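Local atomic coordinates of oxidoreductase (Listeria innocua, PDB entry 3E18), a protein that binds NAD in a Rossmann-type domain and is probably a dehydrogenase of the GFO/IDH/MocA family, its substrate being unknown. Residues 24-30 and 308-312; 32-36 and 51-57; 197-201 and 211-215. The contacts are given in a common frame with arbitrary orientation. Residues are numbered along the deposited sequence.

Contact 1: 24-30 and 308-312; sequences ASAADNL and YNNFV
This is a buried helix-to-turn contact on the Rossmann domain: helix 307-315, from near the end of the chain, packs on the link between helix 15-25 and strand 30-36, the first beta-alpha-beta unit of the fold. Beyond A24 the chain turns, with A27 N bonded to A24 O (3.2 Å); A27 is extended (psi 157°) and the chain enters the strand at L30. In register, A27 faces N309 (CA-CA 5.4 Å) and N29 faces V312 (7.0 Å). The Y308 ring takes A24 CA over its face, a CH-pi contact 4.0 Å from the centroid, while L30 CD2 reaches Y308 CD2 at 3.5 Å; Y308 OH bonds to H20. L30 CB also meets V312 CG2 (3.9 Å). N309, chi1 m, accepts from D28 N at OD1 (2.9 Å). One water joins N309 ND2 to A26 O and D28 OD1, another N309 OD1 to N29 N. The N309 amide thus serves the turn directly at D28 N and through two waters at A26 O and N29 N, while apolar side chains pack beneath.

Contact 2: 32-36 and 51-57; sequences VHGVF and LKIYESY. With NAD (nicotinamide-adenine-dinucleotide), chain E.
A single beta bridge, V35 with I53, fastens a loop without regular strand structure alongside 32-36, part of an outermost strand of the parallel Rossmann sheet. Two backbone bonds make it: V35 N to K52 O (2.8 Å) and Y54 N to V35 O (3.0 Å). The end-to-end directions lie 55° apart, and the backbone pairing stops at this one bridge. G34 (phi/psi 168/-169°) brings its CA within 3.1 Å of K52 O, where a CB would clash. V35 CG2 touches L51 CD1 (3.9 Å). Y54, chi1 m, puts its OH 3.2 Å from H33 CD2 at the imidazole edge; that hydroxyl bonds to D63, and H33 ND1 to Q7. F36, chi1 t, extends along the loop: CD1 is 3.3 Å from Y54 O, CE1 3.4 Å from S56 CA and CE2 3.8 Å from Y57 CB. S56 then N-caps helix 57-62 through A59 N. F36 CE2 also lies 3.7 Å from NAD C2A, so the same phenyl ring that packs on the loop backbone gives the adenine an apolar neighbour.

Contact 3: 197-201 and 211-215; sequences SANLS and GFVTF
At G211, the O accepts from S201 N at 2.7 Å, and S201 OG bonds to D210. Strand 211-215 runs antiparallel to 197-201, the axes 4.4 Å apart at 169°. Next, F212 pairs with L200 as a non-hydrogen-bonded pair (CA-CA 4.2 Å), and L200 CD2, from an m,t rotamer, meets F212 CB at 3.8 Å. F212 has chi1 p, and its ring leads away from L200; both side chains touch V174 of helix 173-188. V213 forms a hydrogen-bonded pair with N199: V213 N to N199 O and N199 N to V213 O are each 3.0 Å. These strands are the arms of a beta hairpin in the large mixed sheet of the GFO/IDH/MocA C-terminal domain, where the face carrying A198, L200, F212 and T214 is covered by helices. T214 sits opposite A198 (CA-CA 4.2 Å), the two sharing I338 of helix 325-344. With chi1 t, T214 OG1 donates to S197 O (2.9 Å), which also accepts from F215 N (3.0 Å). F215 O in turn takes S197 N at 3.1 Å. On the other face, S197 and F215 pack against S197 and N199 of the second subunit, respectively.

In the fold
Contacts 1 and 2 are neighbours in the Rossmann domain, their centres 18 Å apart: helix 15-25 and strand 30-36 follow each other in the chain, and V32 CG2 lies 3.8 Å from S25 OG. Contact 3 belongs to the C-terminal domain's mixed sheet, across the centre of the chain, about 36 Å from contact 1 and 40 Å from contact 2 between centres. Contact 2 closes before contact 3 opens, and both are nested within the long loop closed by contact 1. The chain therefore builds the nucleotide domain, continues through the sheet domain, and returns helix 307-315 to the first. NAD lies beside contact 2, whereas one face of contact 3 packs against the second subunit.

Contact 1: 24-30 and 308-312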
loop_
_atom_site.group_PDB
_atom_site.type_symbol
_atom_site.label_atom_id
_atom_site.label_comp_id
_atom_site.label_asym_id
_atom_site.label_seq_id
_atom_site.Cartn_x
_atom_site.Cartn_y
_atom_site.Cartn_z
ATOM N N ALA A 24 -14.053 -28.069 20.068
ATOM C CA ALA A 24 -14.497 -28.098 21.467
ATOM C C ALA A 24 -14.148 -29.423 22.171
ATOM O O ALA A 24 -13.790 -29.427 23.353
ATOM C CB ALA A 24 -15.988 -27.813 21.558
ATOM N N SER A 25 -14.230 -30.532 21.432
ATOM C CA SER A 25 -13.862 -31.864 21.947
ATOM C C SER A 25 -12.392 -32.010 22.347
ATOM O O SER A 25 -12.059 -32.834 23.199
ATOM C CB SER A 25 -14.194 -32.941 20.921
ATOM O OG SER A 25 -15.587 -33.007 20.697
ATOM N N ALA A 26 -11.521 -31.216 21.725
ATOM C CA ALA A 26 -10.091 -31.241 22.016
ATOM C C ALA A 26 -9.742 -30.543 23.328
ATOM O O ALA A 26 -8.623 -30.678 23.825
ATOM C CB ALA A 26 -9.305 -30.629 20.860
ATOM N N ALA A 27 -10.689 -29.794 23.886
ATOM C CA ALA A 27 -10.467 -29.103 25.158
ATOM C C ALA A 27 -10.560 -30.097 26.312
ATOM O O ALA A 27 -11.184 -31.140 26.171
ATOM C CB ALA A 27 -11.470 -27.983 25.337
ATOM N N ASP A 28 -9.951 -29.763 27.446
ATOM C CA ASP A 28 -9.865 -30.683 28.589
ATOM C C ASP A 28 -11.206 -31.011 29.234
ATOM O O ASP A 28 -11.597 -32.180 29.272
ATOM C CB ASP A 28 -8.876 -30.171 29.642
ATOM C CG ASP A 28 -7.450 -30.147 29.135
ATOM O OD1 ASP A 28 -7.115 -30.994 28.278
ATOM O OD2 ASP A 28 -6.670 -29.276 29.585
ATOM N N ASN A 29 -11.912 -29.995 29.724
ATOM C CA ASN A 29 -13.148 -30.231 30.475
ATOM C C ASN A 29 -14.386 -29.617 29.835
ATOM O O ASN A 29 -15.095 -28.813 30.445
ATOM C CB ASN A 29 -12.994 -29.748 31.916
ATOM C CG ASN A 29 -12.015 -30.585 32.702
ATOM O OD1 ASN A 29 -12.176 -31.805 32.820
ATOM N ND2 ASN A 29 -10.990 -29.937 33.248
ATOM N N LEU A 30 -14.628 -30.009 28.593
ATOM C CA LEU A 30 -15.715 -29.491 27.801
ATOM C C LEU A 30 -16.048 -30.563 26.797
ATOM O O LEU A 30 -15.155 -31.132 26.191
ATOM C CB LEU A 30 -15.257 -28.237 27.061
ATOM C CG LEU A 30 -16.234 -27.537 26.114
ATOM C CD1 LEU A 30 -17.165 -26.595 26.865
ATOM C CD2 LEU A 30 -15.424 -26.761 25.121
ATOM N N TYR A 308 -10.470 -22.736 23.489
ATOM C CA TYR A 308 -11.473 -23.450 24.266
ATOM C C TYR A 308 -11.032 -23.826 25.673
ATOM O O TYR A 308 -11.872 -23.886 26.567
ATOM C CB TYR A 308 -11.972 -24.679 23.503
ATOM C CG TYR A 308 -13.173 -24.404 22.631
ATOM C CD1 TYR A 308 -13.095 -24.526 21.246
ATOM C CD2 TYR A 308 -14.396 -24.019 23.195
ATOM C CE1 TYR A 308 -14.202 -24.285 20.445
ATOM C CE2 TYR A 308 -15.503 -23.783 22.405
ATOM C CZ TYR A 308 -15.402 -23.925 21.030
ATOM O OH TYR A 308 -16.498 -23.691 20.242
ATOM N N ASN A 309 -9.729 -24.035 25.891
ATOM C CA ASN A 309 -9.233 -24.271 27.247
ATOM C C ASN A 309 -9.237 -22.986 28.041
ATOM O O ASN A 309 -9.499 -22.984 29.246
ATOM C CB ASN A 309 -7.835 -24.894 27.250
ATOM C CG ASN A 309 -7.868 -26.382 26.963
ATOM O OD1 ASN A 309 -8.832 -27.071 27.293
ATOM N ND2 ASN A 309 -6.812 -26.886 26.346
ATOM N N ASN A 310 -8.970 -21.887 27.356
ATOM C CA ASN A 310 -9.092 -20.584 28.001
ATOM C C ASN A 310 -10.547 -20.247 28.387
ATOM O O ASN A 310 -10.793 -19.692 29.460
ATOM C CB ASN A 310 -8.533 -19.490 27.112
ATOM C CG ASN A 310 -8.683 -18.125 27.735
ATOM O OD1 ASN A 310 -9.287 -17.224 27.154
ATOM N ND2 ASN A 310 -8.191 -17.988 28.943
ATOM N N PHE A 311 -11.483 -20.538 27.488
ATOM C CA PHE A 311 -12.923 -20.380 27.736
ATOM C C PHE A 311 -13.349 -21.144 29.007
ATOM O O PHE A 311 -14.011 -20.573 29.870
ATOM C CB PHE A 311 -13.742 -20.853 26.519
ATOM C CG PHE A 311 -15.246 -20.807 26.726
ATOM C CD1 PHE A 311 -15.919 -19.588 26.817
ATOM C CD2 PHE A 311 -15.987 -21.986 26.811
ATOM C CE1 PHE A 311 -17.306 -19.544 27.013
ATOM C CE2 PHE A 311 -17.372 -21.956 26.996
ATOM C CZ PHE A 311 -18.032 -20.736 27.101
ATOM N N VAL A 312 -12.937 -22.410 29.116
ATOM C CA VAL A 312 -13.169 -23.230 30.324
ATOM C C VAL A 312 -12.541 -22.618 31.580
ATOM O O VAL A 312 -13.191 -22.543 32.632
ATOM C CB VAL A 312 -12.726 -24.688 30.111
ATOM C CG1 VAL A 312 -12.860 -25.503 31.393
ATOM C CG2 VAL A 312 -13.578 -25.319 29.048
HETATM O O HOH W 1 -6.895 -29.784 25.553
HETATM O O HOH W 2 -10.773 -27.454 29.460
#

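Contact 2: 32-36 and 51-57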
loop_
_atom_site.group_PDB
_atom_site.type_symbol
_atom_site.label_atom_id
_atom_site.label_comp_id
_atom_site.label_asym_id
_atom_site.label_seq_id
_atom_site.Cartn_x
_atom_site.Cartn_y
_atom_site.Cartn_z
ATOM N N VAL A 32 -19.138 -31.808 23.593
ATOM C CA VAL A 32 -20.275 -31.440 22.778
ATOM C C VAL A 32 -21.458 -32.284 23.223
ATOM O O VAL A 32 -21.481 -33.500 23.024
ATOM C CB VAL A 32 -20.015 -31.649 21.265
ATOM C CG1 VAL A 32 -21.225 -31.226 20.462
ATOM C CG2 VAL A 32 -18.774 -30.876 20.814
ATOM N N HIS A 33 -22.432 -31.628 23.834
ATOM C CA HIS A 33 -23.633 -32.298 24.323
ATOM C C HIS A 33 -24.575 -32.620 23.180
ATOM O O HIS A 33 -25.317 -33.598 23.230
ATOM C CB HIS A 33 -24.344 -31.409 25.330
ATOM C CG HIS A 33 -25.311 -32.141 26.205
ATOM N ND1 HIS A 33 -24.912 -32.877 27.301
ATOM C CD2 HIS A 33 -26.660 -32.240 26.156
ATOM C CE1 HIS A 33 -25.975 -33.400 27.887
ATOM N NE2 HIS A 33 -27.047 -33.030 27.210
ATOM N N GLY A 34 -24.548 -31.781 22.152
ATOM C CA GLY A 34 -25.432 -31.942 21.016
ATOM C C GLY A 34 -25.481 -30.769 20.056
ATOM O O GLY A 34 -24.676 -29.835 20.141
ATOM N N VAL A 35 -26.449 -30.823 19.147
ATOM C CA VAL A 35 -26.502 -29.937 17.992
ATOM C C VAL A 35 -27.931 -29.454 17.725
ATOM O O VAL A 35 -28.877 -30.237 17.774
ATOM C CB VAL A 35 -25.984 -30.670 16.711
ATOM C CG1 VAL A 35 -26.294 -29.875 15.454
ATOM C CG2 VAL A 35 -24.497 -30.959 16.801
ATOM N N PHE A 36 -28.080 -28.161 17.443
ATOM C CA PHE A 36 -29.289 -27.659 16.801
ATOM C C PHE A 36 -28.974 -26.935 15.498
ATOM O O PHE A 36 -28.015 -26.161 15.417
ATOM C CB PHE A 36 -30.091 -26.728 17.725
ATOM C CG PHE A 36 -31.296 -26.124 17.055
ATOM C CD1 PHE A 36 -32.392 -26.921 16.719
ATOM C CD2 PHE A 36 -31.316 -24.775 16.709
ATOM C CE1 PHE A 36 -33.489 -26.383 16.057
ATOM C CE2 PHE A 36 -32.420 -24.225 16.059
ATOM C CZ PHE A 36 -33.506 -25.032 15.734
ATOM N N LEU A 51 -24.255 -37.594 16.857
ATOM C CA LEU A 51 -24.423 -36.451 17.778
ATOM C C LEU A 51 -25.880 -36.304 18.201
ATOM O O LEU A 51 -26.784 -36.515 17.389
ATOM C CB LEU A 51 -23.950 -35.147 17.113
ATOM C CG LEU A 51 -22.503 -35.061 16.622
ATOM C CD1 LEU A 51 -22.333 -33.921 15.621
ATOM C CD2 LEU A 51 -21.526 -34.914 17.788
ATOM N N LYS A 52 -26.107 -35.950 19.467
ATOM C CA LYS A 52 -27.465 -35.662 19.952
ATOM C C LYS A 52 -28.019 -34.438 19.225
ATOM O O LYS A 52 -27.311 -33.439 19.050
ATOM C CB LYS A 52 -27.464 -35.399 21.457
ATOM C CG LYS A 52 -28.850 -35.194 22.068
ATOM C CD LYS A 52 -28.796 -34.254 23.267
ATOM C CE LYS A 52 -30.015 -34.427 24.178
ATOM N NZ LYS A 52 -31.316 -34.422 23.436
ATOM N N ILE A 53 -29.272 -34.524 18.784
ATOM C CA ILE A 53 -29.916 -33.378 18.132
ATOM C C ILE A 53 -31.163 -32.878 18.851
ATOM O O ILE A 53 -31.945 -33.666 19.390
ATOM C CB ILE A 53 -30.203 -33.622 16.633
ATOM C CG1 ILE A 53 -31.021 -34.899 16.427
ATOM C CG2 ILE A 53 -28.887 -33.673 15.851
ATOM C CD1 ILE A 53 -31.737 -34.963 15.087
ATOM N N TYR A 54 -31.315 -31.558 18.882
ATOM C CA TYR A 54 -32.462 -30.918 19.491
ATOM C C TYR A 54 -33.426 -30.508 18.403
ATOM O O TYR A 54 -33.004 -30.154 17.304
ATOM C CB TYR A 54 -32.023 -29.685 20.278
ATOM C CG TYR A 54 -31.300 -29.994 21.562
ATOM C CD1 TYR A 54 -31.981 -30.012 22.782
ATOM C CD2 TYR A 54 -29.928 -30.242 21.568
ATOM C CE1 TYR A 54 -31.316 -30.290 23.973
ATOM C CE2 TYR A 54 -29.255 -30.515 22.746
ATOM C CZ TYR A 54 -29.956 -30.538 23.947
ATOM O OH TYR A 54 -29.288 -30.805 25.113
ATOM N N GLU A 55 -34.722 -30.548 18.712
ATOM C CA GLU A 55 -35.761 -30.199 17.740
ATOM C C GLU A 55 -35.986 -28.690 17.614
ATOM O O GLU A 55 -36.511 -28.215 16.604
ATOM C CB GLU A 55 -37.083 -30.908 18.070
ATOM C CG GLU A 55 -37.033 -32.438 17.972
ATOM C CD GLU A 55 -36.697 -32.939 16.570
ATOM O OE1 GLU A 55 -37.339 -32.486 15.597
ATOM O OE2 GLU A 55 -35.791 -33.791 16.446
ATOM N N SER A 56 -35.591 -27.943 18.641
ATOM C CA SER A 56 -35.764 -26.498 18.644
ATOM C C SER A 56 -34.671 -25.826 19.460
ATOM O O SER A 56 -34.057 -26.447 20.325
ATOM C CB SER A 56 -37.139 -26.123 19.203
ATOM O OG SER A 56 -37.198 -26.388 20.592
ATOM N N TYR A 57 -34.442 -24.546 19.187
ATOM C CA TYR A 57 -33.490 -23.772 19.968
ATOM C C TYR A 57 -34.030 -23.575 21.381
ATOM O O TYR A 57 -33.286 -23.659 22.351
ATOM C CB TYR A 57 -33.176 -22.442 19.277
ATOM C CG TYR A 57 -32.084 -21.643 19.951
ATOM C CD1 TYR A 57 -30.821 -22.201 20.181
ATOM C CD2 TYR A 57 -32.308 -20.325 20.346
ATOM C CE1 TYR A 57 -29.813 -21.458 20.812
ATOM C CE2 TYR A 57 -31.302 -19.576 20.963
ATOM C CZ TYR A 57 -30.059 -20.154 21.185
ATOM O OH TYR A 57 -29.055 -19.431 21.791
HETATM P PA NAD E . -22.875 -21.994 6.841
HETATM O O1A NAD E . -21.976 -23.030 6.284
HETATM O O2A NAD E . -23.820 -21.427 5.863
HETATM O O5B NAD E . -23.662 -22.578 8.113
HETATM C C5B NAD E . -24.555 -21.821 8.898
HETATM C C4B NAD E . -25.566 -22.795 9.495
HETATM O O4B NAD E . -26.427 -22.136 10.405
HETATM C C3B NAD E . -26.445 -23.407 8.408
HETATM O O3B NAD E . -26.406 -24.810 8.522
HETATM C C2B NAD E . -27.829 -22.873 8.714
HETATM O O2B NAD E . -28.851 -23.789 8.394
HETATM C C1B NAD E . -27.748 -22.593 10.203
HETATM N N9A NAD E . -28.703 -21.573 10.663
HETATM C C8A NAD E . -29.110 -20.441 9.999
HETATM N N7A NAD E . -29.986 -19.773 10.786
HETATM C C5A NAD E . -30.143 -20.469 11.937
HETATM C C6A NAD E . -30.920 -20.249 13.069
HETATM N N6A NAD E . -31.554 -19.086 13.211
HETATM N N1A NAD E . -30.874 -21.161 14.113
HETATM C C2A NAD E . -30.072 -22.282 14.035
HETATM N N3A NAD E . -29.306 -22.494 12.907
HETATM C C4A NAD E . -29.342 -21.604 11.874
HETATM O O3 NAD E . -21.975 -20.808 7.478
HETATM P PN NAD E . -20.481 -20.980 8.009
HETATM O O1N NAD E . -19.524 -20.728 6.899
HETATM O O2N NAD E . -20.357 -22.198 8.843
HETATM O O5D NAD E . -20.349 -19.680 8.993
HETATM C C5D NAD E . -21.176 -19.484 10.120
HETATM C C4D NAD E . -20.516 -18.466 11.077
HETATM O O4D NAD E . -19.177 -18.848 11.336
HETATM C C3D NAD E . -20.435 -17.064 10.499
HETATM O O3D NAD E . -20.563 -16.117 11.550
HETATM C C2D NAD E . -19.031 -16.951 9.942
HETATM O O2D NAD E . -18.579 -15.619 10.024
HETATM C C1D NAD E . -18.256 -17.854 10.891
HETATM N N1N NAD E . -17.016 -18.461 10.337
HETATM C C2N NAD E . -15.862 -18.242 11.035
HETATM C C3N NAD E . -14.643 -18.765 10.619
HETATM C C7N NAD E . -13.471 -18.682 11.548
HETATM O O7N NAD E . -12.196 -19.015 11.069
HETATM N N7N NAD E . -13.647 -18.308 12.819
HETATM C C4N NAD E . -14.600 -19.568 9.470
HETATM C C5N NAD E . -15.782 -19.807 8.764
HETATM C C6N NAD E . -16.988 -19.255 9.213
#

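Contact 3: 197-201 and 211-215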
loop_
_atom_site.group_PDB
_atom_site.type_symbol
_atom_site.label_atom_id
_atom_site.label_comp_id
_atom_site.label_asym_id
_atom_site.label_seq_id
_atom_site.Cartn_x
_atom_site.Cartn_y
_atom_site.Cartn_z
ATOM N N SER A 197 -8.589 5.367 6.613
ATOM C CA SER A 197 -9.129 5.624 5.289
ATOM C C SER A 197 -9.299 4.226 4.708
ATOM O O SER A 197 -8.616 3.312 5.129
ATOM C CB SER A 197 -8.145 6.437 4.453
ATOM O OG SER A 197 -6.939 5.740 4.200
ATOM N N ALA A 198 -10.218 4.068 3.782
ATOM C CA ALA A 198 -10.486 2.736 3.206
ATOM C C ALA A 198 -11.124 2.868 1.866
ATOM O O ALA A 198 -11.740 3.886 1.548
ATOM C CB ALA A 198 -11.404 1.905 4.136
ATOM N N ASN A 199 -10.963 1.821 1.069
ATOM C CA ASN A 199 -11.655 1.720 -0.201
ATOM C C ASN A 199 -12.042 0.270 -0.350
ATOM O O ASN A 199 -11.301 -0.624 0.044
ATOM C CB ASN A 199 -10.787 2.267 -1.368
ATOM C CG ASN A 199 -10.783 1.334 -2.588
ATOM O OD1 ASN A 199 -11.758 1.267 -3.366
ATOM N ND2 ASN A 199 -9.660 0.637 -2.784
ATOM N N LEU A 200 -13.252 0.046 -0.848
ATOM C CA LEU A 200 -13.775 -1.307 -1.000
ATOM C C LEU A 200 -13.725 -1.732 -2.456
ATOM O O LEU A 200 -13.821 -0.907 -3.362
ATOM C CB LEU A 200 -15.226 -1.387 -0.505
ATOM C CG LEU A 200 -15.593 -0.918 0.903
ATOM C CD1 LEU A 200 -17.109 -0.973 1.132
ATOM C CD2 LEU A 200 -14.866 -1.721 1.954
ATOM N N SER A 201 -13.607 -3.029 -2.684
ATOM C CA SER A 201 -13.657 -3.546 -4.040
ATOM C C SER A 201 -15.029 -4.130 -4.351
ATOM O O SER A 201 -15.552 -4.923 -3.578
ATOM C CB SER A 201 -12.588 -4.614 -4.240
ATOM O OG SER A 201 -12.773 -5.258 -5.490
ATOM N N GLY A 211 -13.469 -7.296 -1.489
ATOM C CA GLY A 211 -12.154 -7.026 -0.996
ATOM C C GLY A 211 -12.113 -5.601 -0.491
ATOM O O GLY A 211 -13.030 -4.832 -0.721
ATOM N N PHE A 212 -11.016 -5.251 0.152
ATOM C CA PHE A 212 -10.826 -3.887 0.648
ATOM C C PHE A 212 -9.366 -3.601 0.899
ATOM O O PHE A 212 -8.532 -4.514 0.895
ATOM C CB PHE A 212 -11.630 -3.662 1.929
ATOM C CG PHE A 212 -11.115 -4.418 3.120
ATOM C CD1 PHE A 212 -10.318 -3.782 4.062
ATOM C CD2 PHE A 212 -11.430 -5.764 3.308
ATOM C CE1 PHE A 212 -9.822 -4.470 5.161
ATOM C CE2 PHE A 212 -10.942 -6.451 4.415
ATOM C CZ PHE A 212 -10.138 -5.795 5.339
ATOM N N VAL A 213 -9.071 -2.329 1.160
ATOM C CA VAL A 213 -7.789 -1.961 1.697
ATOM C C VAL A 213 -8.095 -0.838 2.675
ATOM O O VAL A 213 -9.019 -0.067 2.453
ATOM C CB VAL A 213 -6.779 -1.535 0.583
ATOM C CG1 VAL A 213 -7.419 -0.575 -0.416
ATOM C CG2 VAL A 213 -5.504 -0.942 1.181
ATOM N N THR A 214 -7.359 -0.788 3.768
ATOM C CA THR A 214 -7.493 0.292 4.721
ATOM C C THR A 214 -6.123 0.746 5.219
ATOM O O THR A 214 -5.217 -0.060 5.343
ATOM C CB THR A 214 -8.455 -0.105 5.880
ATOM O OG1 THR A 214 -8.488 0.935 6.863
ATOM C CG2 THR A 214 -8.037 -1.411 6.536
ATOM N N PHE A 215 -5.963 2.041 5.504
ATOM C CA PHE A 215 -4.712 2.519 6.045
ATOM C C PHE A 215 -5.068 3.118 7.386
ATOM O O PHE A 215 -5.890 4.040 7.469
ATOM C CB PHE A 215 -4.061 3.574 5.127
ATOM C CG PHE A 215 -2.593 3.856 5.444
ATOM C CD1 PHE A 215 -1.585 3.154 4.800
ATOM C CD2 PHE A 215 -2.230 4.835 6.379
ATOM C CE1 PHE A 215 -0.229 3.402 5.078
ATOM C CE2 PHE A 215 -0.892 5.088 6.662
ATOM C CZ PHE A 215 0.117 4.370 6.001
#